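Local coordinates for protein GTP pyrophosphokinase YjbM (Bacillus subtilis, PDB 5DEC) that synthesises the stringent-response alarmones pppGpp and ppGpp by transferring pyrophosphate from ATP to GTP or GDP, working as an allosterically regulated homotetramer, at residues G82-I93 and V145-N155; D105-Y114 and S125-P133. All coordinates share one frame; numbering follows the deposited sequence.

Contact 1. Residues G82-I93 and V145-N155; sequences GLRIMCQFVDDI and VEIQIRTLAMN
From Gly82 paired with Glu146 to Cys87 paired with Thr151, strands 82-87 and 145-151 run parallel, their axes 4.5 Å apart at closest and crossing at -25°. Six backbone hydrogen bonds alternate along the ladder: Leu83, Ile85 and Cys87 donate to carbonyls of 145-155, and Gln148, Arg150 and Leu152 donate back. The last is the most bent, Leu152 N reaching Cys87 O at 136°, where the second strand turns into a helix; there Thr151 OG1 accepts from Met154 N at 3.2 Å, an N-cap within a capping box, and also bonds Asp191.

Polar side chains gather on the face of Arg84, Gln148 and Arg150. Arg150 NH2 lies 3.7 Å above the centre of the Arg84 guanidinium plane, the two planes 31° apart, a close pairing of like charges beside the ATP site, to which Arg84 belongs. Arg84 CD in turn lies over one face of the Arg150 guanidinium, toward its rim. Arg150 is held by Asn155 OD1, which meets its NH1 at 2.9 Å within both the guanidinium and carbonyl planes, and more weakly by Gln148 OE1. A water joins Arg84 NH1 to Asn155 OD1. Replacing Arg84 by alanine would probably strip that cover from Arg150, leave the water without its Arg84 partner and take a charge from the ATP site. Gln148 NE2 donates to Glu146 OE1 at 2.9 Å, while Gln148 OE1 bonds Ser125. Met86, its chain bent, brings SD 3.5 Å from Asn155 CG.

The other face is aliphatic: Ile85 CD1 meets Ile147 CG2 at 3.7 Å. Ile93, from the helix after the first strand, packs CG2 against CG2 of Ile149. This pairing joins the middle strand, 139-151, to its parallel neighbour 81-87 in the five-stranded mixed RelA/SpoT synthetase sheet, where ATP-binding Arg84 and the inferred proton acceptor Glu146 share one face.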
loop_
_atom_site.group_PDB
_atom_site.type_symbol
_atom_site.label_atom_id
_atom_site.label_comp_id
_atom_site.label_asym_id
_atom_site.label_seq_id
_atom_site.Cartn_x
_atom_site.Cartn_y
_atom_site.Cartn_z
ATOM N N GLY B 82 -8.990 6.599 -15.088
ATOM C CA GLY B 82 -8.812 5.404 -15.908
ATOM C C GLY B 82 -8.239 4.226 -15.146
ATOM O O GLY B 82 -7.386 4.389 -14.273
ATOM N N LEU B 83 -8.700 3.022 -15.475
ATOM C CA LEU B 83 -8.063 1.821 -14.952
ATOM C C LEU B 83 -7.633 0.938 -16.099
ATOM O O LEU B 83 -8.167 1.030 -17.211
ATOM C CB LEU B 83 -8.974 1.034 -14.010
ATOM C CG LEU B 83 -8.964 1.614 -12.594
ATOM C CD1 LEU B 83 -10.052 2.667 -12.463
ATOM C CD2 LEU B 83 -9.080 0.542 -11.543
ATOM N N ARG B 84 -6.648 0.093 -15.842
ATOM C CA ARG B 84 -6.264 -0.884 -16.851
ATOM C C ARG B 84 -6.214 -2.233 -16.205
ATOM O O ARG B 84 -5.604 -2.404 -15.136
ATOM C CB ARG B 84 -4.926 -0.536 -17.489
ATOM C CG ARG B 84 -5.011 0.827 -18.153
ATOM C CD ARG B 84 -3.947 1.094 -19.180
ATOM N NE ARG B 84 -4.250 2.365 -19.833
ATOM C CZ ARG B 84 -3.343 3.183 -20.349
ATOM N NH1 ARG B 84 -2.059 2.850 -20.330
ATOM N NH2 ARG B 84 -3.731 4.321 -20.918
ATOM N N ILE B 85 -6.868 -3.187 -16.854
ATOM C CA ILE B 85 -6.898 -4.548 -16.357
ATOM C C ILE B 85 -6.077 -5.379 -17.343
ATOM O O ILE B 85 -6.395 -5.408 -18.528
ATOM C CB ILE B 85 -8.343 -5.091 -16.262
ATOM C CG1 ILE B 85 -9.197 -4.215 -15.324
ATOM C CG2 ILE B 85 -8.326 -6.523 -15.781
ATOM C CD1 ILE B 85 -10.705 -4.630 -15.285
ATOM N N MET B 86 -5.028 -6.041 -16.852
ATOM C CA MET B 86 -4.150 -6.848 -17.709
ATOM C C MET B 86 -4.455 -8.330 -17.507
ATOM O O MET B 86 -4.531 -8.796 -16.373
ATOM C CB MET B 86 -2.679 -6.578 -17.392
ATOM C CG MET B 86 -2.024 -5.598 -18.354
ATOM S SD MET B 86 -2.840 -3.986 -18.385
ATOM C CE MET B 86 -2.437 -3.357 -16.770
ATOM N N CYS B 87 -4.624 -9.049 -18.612
ATOM C CA CYS B 87 -4.952 -10.471 -18.581
ATOM C C CYS B 87 -3.873 -11.296 -19.276
ATOM O O CYS B 87 -3.241 -10.825 -20.206
ATOM C CB CYS B 87 -6.304 -10.715 -19.266
ATOM S SG CYS B 87 -7.625 -9.611 -18.728
ATOM N N GLN B 88 -3.703 -12.541 -18.849
ATOM C CA GLN B 88 -2.735 -13.447 -19.458
ATOM C C GLN B 88 -3.124 -13.876 -20.860
ATOM O O GLN B 88 -2.292 -13.883 -21.765
ATOM C CB GLN B 88 -2.588 -14.668 -18.574
ATOM C CG GLN B 88 -1.322 -15.437 -18.743
ATOM C CD GLN B 88 -1.051 -16.292 -17.531
ATOM O OE1 GLN B 88 -1.821 -17.191 -17.216
ATOM N NE2 GLN B 88 0.029 -15.994 -16.822
ATOM N N PHE B 89 -4.389 -14.241 -21.038
ATOM C CA PHE B 89 -4.864 -14.786 -22.316
ATOM C C PHE B 89 -5.959 -13.922 -22.939
ATOM O O PHE B 89 -6.744 -13.278 -22.229
ATOM C CB PHE B 89 -5.401 -16.216 -22.134
ATOM C CG PHE B 89 -4.387 -17.178 -21.605
ATOM C CD1 PHE B 89 -3.441 -17.744 -22.449
ATOM C CD2 PHE B 89 -4.359 -17.509 -20.255
ATOM C CE1 PHE B 89 -2.493 -18.640 -21.954
ATOM C CE2 PHE B 89 -3.407 -18.399 -19.752
ATOM C CZ PHE B 89 -2.473 -18.964 -20.601
ATOM N N VAL B 90 -6.022 -13.921 -24.266
ATOM C CA VAL B 90 -7.058 -13.196 -24.981
ATOM C C VAL B 90 -8.465 -13.590 -24.507
ATOM O O VAL B 90 -9.342 -12.723 -24.377
ATOM C CB VAL B 90 -6.928 -13.422 -26.507
ATOM C CG1 VAL B 90 -8.161 -12.938 -27.234
ATOM C CG2 VAL B 90 -5.689 -12.720 -27.034
ATOM N N ASP B 91 -8.680 -14.878 -24.219
ATOM C CA ASP B 91 -10.013 -15.333 -23.790
ATOM C C ASP B 91 -10.366 -14.833 -22.382
ATOM O O ASP B 91 -11.537 -14.778 -22.004
ATOM C CB ASP B 91 -10.114 -16.853 -23.848
ATOM C CG ASP B 91 -11.520 -17.328 -24.190
ATOM O OD1 ASP B 91 -12.390 -17.328 -23.290
ATOM O OD2 ASP B 91 -11.760 -17.673 -25.369
ATOM N N ASP B 92 -9.353 -14.462 -21.610
ATOM C CA ASP B 92 -9.603 -13.867 -20.305
ATOM C C ASP B 92 -10.341 -12.549 -20.432
ATOM O O ASP B 92 -11.046 -12.148 -19.511
ATOM C CB ASP B 92 -8.303 -13.645 -19.537
ATOM C CG ASP B 92 -7.693 -14.930 -19.060
ATOM O OD1 ASP B 92 -8.470 -15.889 -18.848
ATOM O OD2 ASP B 92 -6.451 -14.976 -18.878
ATOM N N ILE B 93 -10.168 -11.868 -21.560
ATOM C CA ILE B 93 -10.757 -10.545 -21.729
ATOM C C ILE B 93 -12.290 -10.611 -21.746
ATOM O O ILE B 93 -12.951 -9.839 -21.068
ATOM C CB ILE B 93 -10.221 -9.871 -22.993
ATOM C CG1 ILE B 93 -8.735 -9.586 -22.792
ATOM C CG2 ILE B 93 -10.949 -8.560 -23.275
ATOM C CD1 ILE B 93 -8.050 -9.072 -24.009
ATOM N N VAL B 145 -15.524 6.736 -15.430
ATOM C CA VAL B 145 -14.236 6.072 -15.300
ATOM C C VAL B 145 -14.037 5.174 -16.504
ATOM O O VAL B 145 -14.886 4.321 -16.785
ATOM C CB VAL B 145 -14.144 5.206 -14.031
ATOM C CG1 VAL B 145 -12.766 4.584 -13.918
ATOM C CG2 VAL B 145 -14.492 6.039 -12.762
ATOM N N GLU B 146 -12.931 5.357 -17.215
ATOM C CA GLU B 146 -12.624 4.465 -18.332
ATOM C C GLU B 146 -11.914 3.215 -17.819
ATOM O O GLU B 146 -10.980 3.304 -17.029
ATOM C CB GLU B 146 -11.742 5.153 -19.366
ATOM C CG GLU B 146 -11.383 4.238 -20.533
ATOM C CD GLU B 146 -10.312 4.848 -21.426
ATOM O OE1 GLU B 146 -9.114 4.675 -21.105
ATOM O OE2 GLU B 146 -10.667 5.515 -22.419
ATOM N N ILE B 147 -12.364 2.046 -18.254
ATOM C CA ILE B 147 -11.686 0.808 -17.892
ATOM C C ILE B 147 -11.221 0.140 -19.188
ATOM O O ILE B 147 -12.038 -0.151 -20.055
ATOM C CB ILE B 147 -12.591 -0.175 -17.141
ATOM C CG1 ILE B 147 -13.192 0.457 -15.881
ATOM C CG2 ILE B 147 -11.796 -1.455 -16.792
ATOM C CD1 ILE B 147 -14.089 -0.488 -15.106
ATOM N N GLN B 148 -9.921 -0.068 -19.343
ATOM C CA GLN B 148 -9.418 -0.828 -20.494
ATOM C C GLN B 148 -9.016 -2.231 -20.074
ATOM O O GLN B 148 -8.544 -2.433 -18.958
ATOM C CB GLN B 148 -8.227 -0.144 -21.152
ATOM C CG GLN B 148 -8.469 1.280 -21.610
ATOM C CD GLN B 148 -7.342 1.770 -22.513
ATOM O OE1 GLN B 148 -6.660 0.970 -23.160
ATOM N NE2 GLN B 148 -7.106 3.074 -22.514
ATOM N N ILE B 149 -9.247 -3.208 -20.950
ATOM C CA ILE B 149 -8.850 -4.577 -20.676
ATOM C C ILE B 149 -7.868 -5.006 -21.791
ATOM O O ILE B 149 -8.180 -4.860 -22.963
ATOM C CB ILE B 149 -10.061 -5.506 -20.627
ATOM C CG1 ILE B 149 -11.209 -4.832 -19.839
ATOM C CG2 ILE B 149 -9.680 -6.888 -20.023
ATOM C CD1 ILE B 149 -12.491 -5.642 -19.870
ATOM N N ARG B 150 -6.701 -5.515 -21.411
ATOM C CA ARG B 150 -5.626 -5.807 -22.362
ATOM C C ARG B 150 -4.916 -7.075 -21.983
ATOM O O ARG B 150 -4.805 -7.372 -20.806
ATOM C CB ARG B 150 -4.582 -4.679 -22.373
ATOM C CG ARG B 150 -5.078 -3.292 -22.693
ATOM C CD ARG B 150 -3.963 -2.296 -22.438
ATOM N NE ARG B 150 -4.238 -0.987 -23.009
ATOM C CZ ARG B 150 -3.397 0.034 -22.949
ATOM N NH1 ARG B 150 -2.226 -0.112 -22.345
ATOM N NH2 ARG B 150 -3.713 1.188 -23.519
ATOM N N THR B 151 -4.374 -7.806 -22.955
ATOM C CA THR B 151 -3.410 -8.837 -22.586
ATOM C C THR B 151 -2.116 -8.154 -22.191
ATOM O O THR B 151 -1.923 -6.968 -22.472
ATOM C CB THR B 151 -3.117 -9.859 -23.715
ATOM O OG1 THR B 151 -2.591 -9.167 -24.852
ATOM C CG2 THR B 151 -4.391 -10.604 -24.136
ATOM N N LEU B 152 -1.239 -8.908 -21.537
ATOM C CA LEU B 152 0.082 -8.434 -21.171
ATOM C C LEU B 152 0.854 -7.915 -22.395
ATOM O O LEU B 152 1.507 -6.871 -22.333
ATOM C CB LEU B 152 0.869 -9.559 -20.481
ATOM C CG LEU B 152 0.314 -10.060 -19.132
ATOM C CD1 LEU B 152 1.000 -11.353 -18.649
ATOM C CD2 LEU B 152 0.433 -8.975 -18.082
ATOM N N ALA B 153 0.788 -8.663 -23.493
ATOM C CA ALA B 153 1.517 -8.325 -24.706
ATOM C C ALA B 153 0.964 -7.066 -25.376
ATOM O O ALA B 153 1.726 -6.218 -25.841
ATOM C CB ALA B 153 1.485 -9.507 -25.675
ATOM N N MET B 154 -0.365 -6.952 -25.432
ATOM C CA MET B 154 -1.039 -5.720 -25.871
ATOM C C MET B 154 -0.615 -4.524 -25.023
ATOM O O MET B 154 -0.391 -3.425 -25.531
ATOM C CB MET B 154 -2.561 -5.872 -25.749
ATOM C CG MET B 154 -3.180 -6.866 -26.699
ATOM S SD MET B 154 -4.835 -7.380 -26.169
ATOM C CE MET B 154 -5.712 -5.905 -25.954
ATOM N N ASN B 155 -0.588 -4.718 -23.713
ATOM C CA ASN B 155 -0.248 -3.623 -22.823
ATOM C C ASN B 155 1.203 -3.192 -23.050
ATOM O O ASN B 155 1.529 -2.003 -23.054
ATOM C CB ASN B 155 -0.460 -4.020 -21.355
ATOM C CG ASN B 155 -0.194 -2.865 -20.402
ATOM O OD1 ASN B 155 -0.796 -1.805 -20.533
ATOM N ND2 ASN B 155 0.665 -3.083 -19.418
HETATM O O HOH W 1 -7.826 3.427 -18.889
HETATM O O HOH W 2 -0.680 0.503 -19.096
#

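Contact 2. Residues D105-Y114 and S125-P133; sequences DFTVVDQRDY and SYHLVVLYP
Tyr114 turns the edge of its ring, at CE1, over the centre of one His127 face, 3.9 Å above the plane. With centroids 5.0 Å apart and planes at 54°, this is an inclined edge-to-face pair. Ser125 O lies in the plane of the Tyr114 ring at its edge, and also accepts from Tyr114 N, which ties the Tyr114 backbone to the strand carrying the histidine; His127 NE2 has its hydrogen-bond partner in Tyr123. Both His127 and Arg112, paired across the strands, bind the pppGpp product.

On the reverse face, Tyr126 turns one ring edge to both Gln111 and Asp113. Its CG stands anti to the backbone N (chi1 176°), directing the ring across the neighbouring strand, where OH meets Gln111 OE1 with the amide nearly perpendicular to the ring, 87° between planes. The modelled separation is too short to be trusted in detail. Asp113 approaches the ring edge, OD1 3.7 Å from Tyr126 CD1, with the carboxylate turned steeply from the ring; its OD1 accepts from Ile115 N.

Farther along, Phe106 lays CD1 3.6 Å from Val130 CG1, and its CB meets the edge of the Tyr132 ring. The antiparallel ladder slips by one residue between these two clusters: Val109 N bonds Val129 O at 2.9 Å, and Asp110 N reaches the same oxygen weakly at 3.4 Å. This is a classic beta bulge. Val109 consequently puts CG2 3.9 Å from Val129 CG1.

Strand 107-113 is the outermost strand on its side of the sheet within the chain, and strand 126-136 continues the sheet to 139-151. Helix 90-102 packs Phe101 on Val108, Gln111 and Tyr126, while helix 11-38 meets Phe106 and Tyr132 through Leu27.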
loop_
_atom_site.group_PDB
_atom_site.type_symbol
_atom_site.label_atom_id
_atom_site.label_comp_id
_atom_site.label_asym_id
_atom_site.label_seq_id
_atom_site.Cartn_x
_atom_site.Cartn_y
_atom_site.Cartn_z
ATOM N N ASP B 105 -22.310 -2.442 -8.550
ATOM C CA ASP B 105 -21.795 -1.271 -7.834
ATOM C C ASP B 105 -21.374 -0.152 -8.787
ATOM O O ASP B 105 -20.823 0.865 -8.364
ATOM C CB ASP B 105 -20.640 -1.643 -6.887
ATOM C CG ASP B 105 -19.525 -2.427 -7.558
ATOM O OD1 ASP B 105 -19.712 -2.968 -8.671
ATOM O OD2 ASP B 105 -18.446 -2.513 -6.932
ATOM N N PHE B 106 -21.663 -0.341 -10.071
ATOM C CA PHE B 106 -21.605 0.740 -11.054
ATOM C C PHE B 106 -22.444 0.333 -12.252
ATOM O O PHE B 106 -22.998 -0.765 -12.277
ATOM C CB PHE B 106 -20.151 1.081 -11.468
ATOM C CG PHE B 106 -19.322 -0.106 -11.904
ATOM C CD1 PHE B 106 -19.575 -0.749 -13.109
ATOM C CD2 PHE B 106 -18.248 -0.543 -11.131
ATOM C CE1 PHE B 106 -18.810 -1.829 -13.529
ATOM C CE2 PHE B 106 -17.471 -1.637 -11.547
ATOM C CZ PHE B 106 -17.757 -2.273 -12.754
ATOM N N THR B 107 -22.556 1.215 -13.240
ATOM C CA THR B 107 -23.237 0.872 -14.474
ATOM C C THR B 107 -22.349 1.176 -15.680
ATOM O O THR B 107 -21.674 2.201 -15.726
ATOM C CB THR B 107 -24.587 1.624 -14.618
ATOM O OG1 THR B 107 -24.354 3.035 -14.702
ATOM C CG2 THR B 107 -25.496 1.334 -13.427
ATOM N N VAL B 108 -22.358 0.273 -16.653
ATOM C CA VAL B 108 -21.597 0.459 -17.879
ATOM C C VAL B 108 -22.386 1.352 -18.831
ATOM O O VAL B 108 -23.555 1.097 -19.094
ATOM C CB VAL B 108 -21.270 -0.895 -18.537
ATOM C CG1 VAL B 108 -20.555 -0.695 -19.870
ATOM C CG2 VAL B 108 -20.435 -1.776 -17.562
ATOM N N VAL B 109 -21.760 2.425 -19.306
ATOM C CA VAL B 109 -22.460 3.385 -20.163
ATOM C C VAL B 109 -21.908 3.453 -21.578
ATOM O O VAL B 109 -22.528 4.055 -22.455
ATOM C CB VAL B 109 -22.437 4.812 -19.557
ATOM C CG1 VAL B 109 -23.252 4.847 -18.274
ATOM C CG2 VAL B 109 -21.006 5.271 -19.309
ATOM N N ASP B 110 -20.744 2.851 -21.807
ATOM C CA ASP B 110 -20.166 2.847 -23.146
ATOM C C ASP B 110 -19.122 1.743 -23.268
ATOM O O ASP B 110 -18.602 1.250 -22.260
ATOM C CB ASP B 110 -19.535 4.209 -23.458
ATOM C CG ASP B 110 -19.297 4.430 -24.952
ATOM O OD1 ASP B 110 -19.922 3.733 -25.782
ATOM O OD2 ASP B 110 -18.472 5.303 -25.292
ATOM N N GLN B 111 -18.819 1.359 -24.504
ATOM C CA GLN B 111 -17.781 0.372 -24.763
ATOM C C GLN B 111 -17.272 0.470 -26.199
ATOM O O GLN B 111 -17.981 0.955 -27.074
ATOM C CB GLN B 111 -18.307 -1.037 -24.478
ATOM C CG GLN B 111 -19.380 -1.533 -25.440
ATOM C CD GLN B 111 -19.747 -2.986 -25.185
ATOM O OE1 GLN B 111 -18.873 -3.857 -25.125
ATOM N NE2 GLN B 111 -21.040 -3.254 -25.021
ATOM N N ARG B 112 -16.042 0.023 -26.438
ATOM C CA ARG B 112 -15.548 -0.075 -27.805
ATOM C C ARG B 112 -14.403 -1.080 -27.858
ATOM O O ARG B 112 -13.532 -1.105 -26.980
ATOM C CB ARG B 112 -15.123 1.293 -28.348
ATOM C CG ARG B 112 -14.556 1.233 -29.766
ATOM C CD ARG B 112 -14.231 2.615 -30.318
ATOM N NE ARG B 112 -13.690 2.545 -31.675
ATOM C CZ ARG B 112 -13.441 3.607 -32.434
ATOM N NH1 ARG B 112 -13.692 4.826 -31.972
ATOM N NH2 ARG B 112 -12.957 3.453 -33.661
ATOM N N ASP B 113 -14.400 -1.891 -28.912
ATOM C CA ASP B 113 -13.535 -3.062 -28.998
ATOM C C ASP B 113 -12.483 -2.910 -30.095
ATOM O O ASP B 113 -12.765 -3.144 -31.271
ATOM C CB ASP B 113 -14.391 -4.314 -29.241
ATOM C CG ASP B 113 -13.606 -5.611 -29.093
ATOM O OD1 ASP B 113 -12.429 -5.563 -28.685
ATOM O OD2 ASP B 113 -14.181 -6.686 -29.362
ATOM N N TYR B 114 -11.268 -2.520 -29.711
ATOM C CA TYR B 114 -10.169 -2.456 -30.672
ATOM C C TYR B 114 -9.422 -3.789 -30.760
ATOM O O TYR B 114 -8.356 -3.875 -31.367
ATOM C CB TYR B 114 -9.160 -1.363 -30.290
ATOM C CG TYR B 114 -9.695 0.047 -30.191
ATOM C CD1 TYR B 114 -10.300 0.504 -29.027
ATOM C CD2 TYR B 114 -9.581 0.926 -31.261
ATOM C CE1 TYR B 114 -10.777 1.801 -28.932
ATOM C CE2 TYR B 114 -10.059 2.224 -31.177
ATOM C CZ TYR B 114 -10.655 2.657 -30.012
ATOM O OH TYR B 114 -11.129 3.948 -29.929
ATOM N N SER B 125 -6.793 -3.258 -27.710
ATOM C CA SER B 125 -7.331 -3.002 -26.361
ATOM C C SER B 125 -8.861 -3.017 -26.365
ATOM O O SER B 125 -9.491 -2.627 -27.348
ATOM C CB SER B 125 -6.827 -1.660 -25.806
ATOM O OG SER B 125 -7.209 -1.455 -24.452
ATOM N N TYR B 126 -9.466 -3.499 -25.284
ATOM C CA TYR B 126 -10.907 -3.341 -25.138
ATOM C C TYR B 126 -11.215 -2.207 -24.165
ATOM O O TYR B 126 -10.661 -2.173 -23.069
ATOM C CB TYR B 126 -11.544 -4.629 -24.647
ATOM C CG TYR B 126 -13.023 -4.502 -24.389
ATOM C CD1 TYR B 126 -13.942 -4.667 -25.414
ATOM C CD2 TYR B 126 -13.504 -4.212 -23.110
ATOM C CE1 TYR B 126 -15.298 -4.556 -25.178
ATOM C CE2 TYR B 126 -14.856 -4.094 -22.869
ATOM C CZ TYR B 126 -15.746 -4.270 -23.905
ATOM O OH TYR B 126 -17.095 -4.164 -23.665
ATOM N N HIS B 127 -12.117 -1.305 -24.542
ATOM C CA HIS B 127 -12.469 -0.199 -23.665
ATOM C C HIS B 127 -13.913 -0.282 -23.206
ATOM O O HIS B 127 -14.813 -0.625 -23.983
ATOM C CB HIS B 127 -12.273 1.156 -24.359
ATOM C CG HIS B 127 -10.872 1.445 -24.779
ATOM N ND1 HIS B 127 -10.431 2.720 -25.058
ATOM C CD2 HIS B 127 -9.793 0.635 -24.948
ATOM C CE1 HIS B 127 -9.157 2.685 -25.401
ATOM N NE2 HIS B 127 -8.747 1.425 -25.340
ATOM N N LEU B 128 -14.139 0.038 -21.938
ATOM C CA LEU B 128 -15.493 0.385 -21.529
ATOM C C LEU B 128 -15.466 1.576 -20.578
ATOM O O LEU B 128 -14.435 1.908 -20.002
ATOM C CB LEU B 128 -16.214 -0.808 -20.917
ATOM C CG LEU B 128 -15.678 -1.539 -19.705
ATOM C CD1 LEU B 128 -16.202 -0.923 -18.439
ATOM C CD2 LEU B 128 -16.149 -2.969 -19.805
ATOM N N VAL B 129 -16.608 2.227 -20.434
ATOM C CA VAL B 129 -16.712 3.388 -19.572
ATOM C C VAL B 129 -17.817 3.113 -18.572
ATOM O O VAL B 129 -18.905 2.729 -18.972
ATOM C CB VAL B 129 -17.053 4.658 -20.366
ATOM C CG1 VAL B 129 -17.178 5.832 -19.419
ATOM C CG2 VAL B 129 -15.989 4.927 -21.447
ATOM N N VAL B 130 -17.550 3.305 -17.284
ATOM C CA VAL B 130 -18.580 3.077 -16.278
ATOM C C VAL B 130 -18.956 4.371 -15.587
ATOM O O VAL B 130 -18.158 5.316 -15.518
ATOM C CB VAL B 130 -18.136 2.059 -15.176
ATOM C CG1 VAL B 130 -17.704 0.729 -15.776
ATOM C CG2 VAL B 130 -17.020 2.634 -14.323
ATOM N N LEU B 131 -20.176 4.408 -15.065
ATOM C CA LEU B 131 -20.596 5.525 -14.246
ATOM C C LEU B 131 -20.570 5.064 -12.787
ATOM O O LEU B 131 -21.363 4.207 -12.385
ATOM C CB LEU B 131 -21.989 6.001 -14.672
ATOM C CG LEU B 131 -22.459 7.339 -14.099
ATOM C CD1 LEU B 131 -21.542 8.448 -14.579
ATOM C CD2 LEU B 131 -23.924 7.629 -14.505
ATOM N N TYR B 132 -19.640 5.616 -12.008
ATOM C CA TYR B 132 -19.398 5.146 -10.641
ATOM C C TYR B 132 -20.052 6.100 -9.632
ATOM O O TYR B 132 -19.695 7.285 -9.591
ATOM C CB TYR B 132 -17.878 5.035 -10.362
ATOM C CG TYR B 132 -17.554 4.399 -9.020
ATOM C CD1 TYR B 132 -17.682 3.032 -8.841
ATOM C CD2 TYR B 132 -17.137 5.166 -7.938
ATOM C CE1 TYR B 132 -17.401 2.434 -7.624
ATOM C CE2 TYR B 132 -16.858 4.580 -6.709
ATOM C CZ TYR B 132 -16.996 3.205 -6.563
ATOM O OH TYR B 132 -16.732 2.582 -5.360
ATOM N N PRO B 133 -21.001 5.581 -8.819
ATOM C CA PRO B 133 -21.762 6.369 -7.835
ATOM C C PRO B 133 -20.964 6.600 -6.556
ATOM O O PRO B 133 -21.189 5.939 -5.537
ATOM C CB PRO B 133 -22.986 5.500 -7.560
ATOM C CG PRO B 133 -22.453 4.096 -7.712
ATOM C CD PRO B 133 -21.425 4.168 -8.831
HETATM O O HOH W 3 -23.966 4.365 -11.681
#

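Overall arrangement
Contacts 1 and 2 belong to one mixed sheet, with centres about 13 Å apart. They join where strand 139-151 lies antiparallel to 126-136: Ile147 N to Leu128 O and Ile149 N to Tyr126 O, each 2.7 Å, are probable hydrogen bonds. The sheet order 81-87, 139-151, 126-136, 107-113 therefore runs from contact 1 into contact 2. Functional side chains meet at this seam. His127, which binds the product, packs its NE2 3.1 Å from Gln148 OE1 and lies about 4 Å, side chain to side chain, from Glu146. Contact 1 supplies ATP-binding Arg84 and the inferred proton acceptor Glu146, contact 2 the product-binding Arg112 and His127.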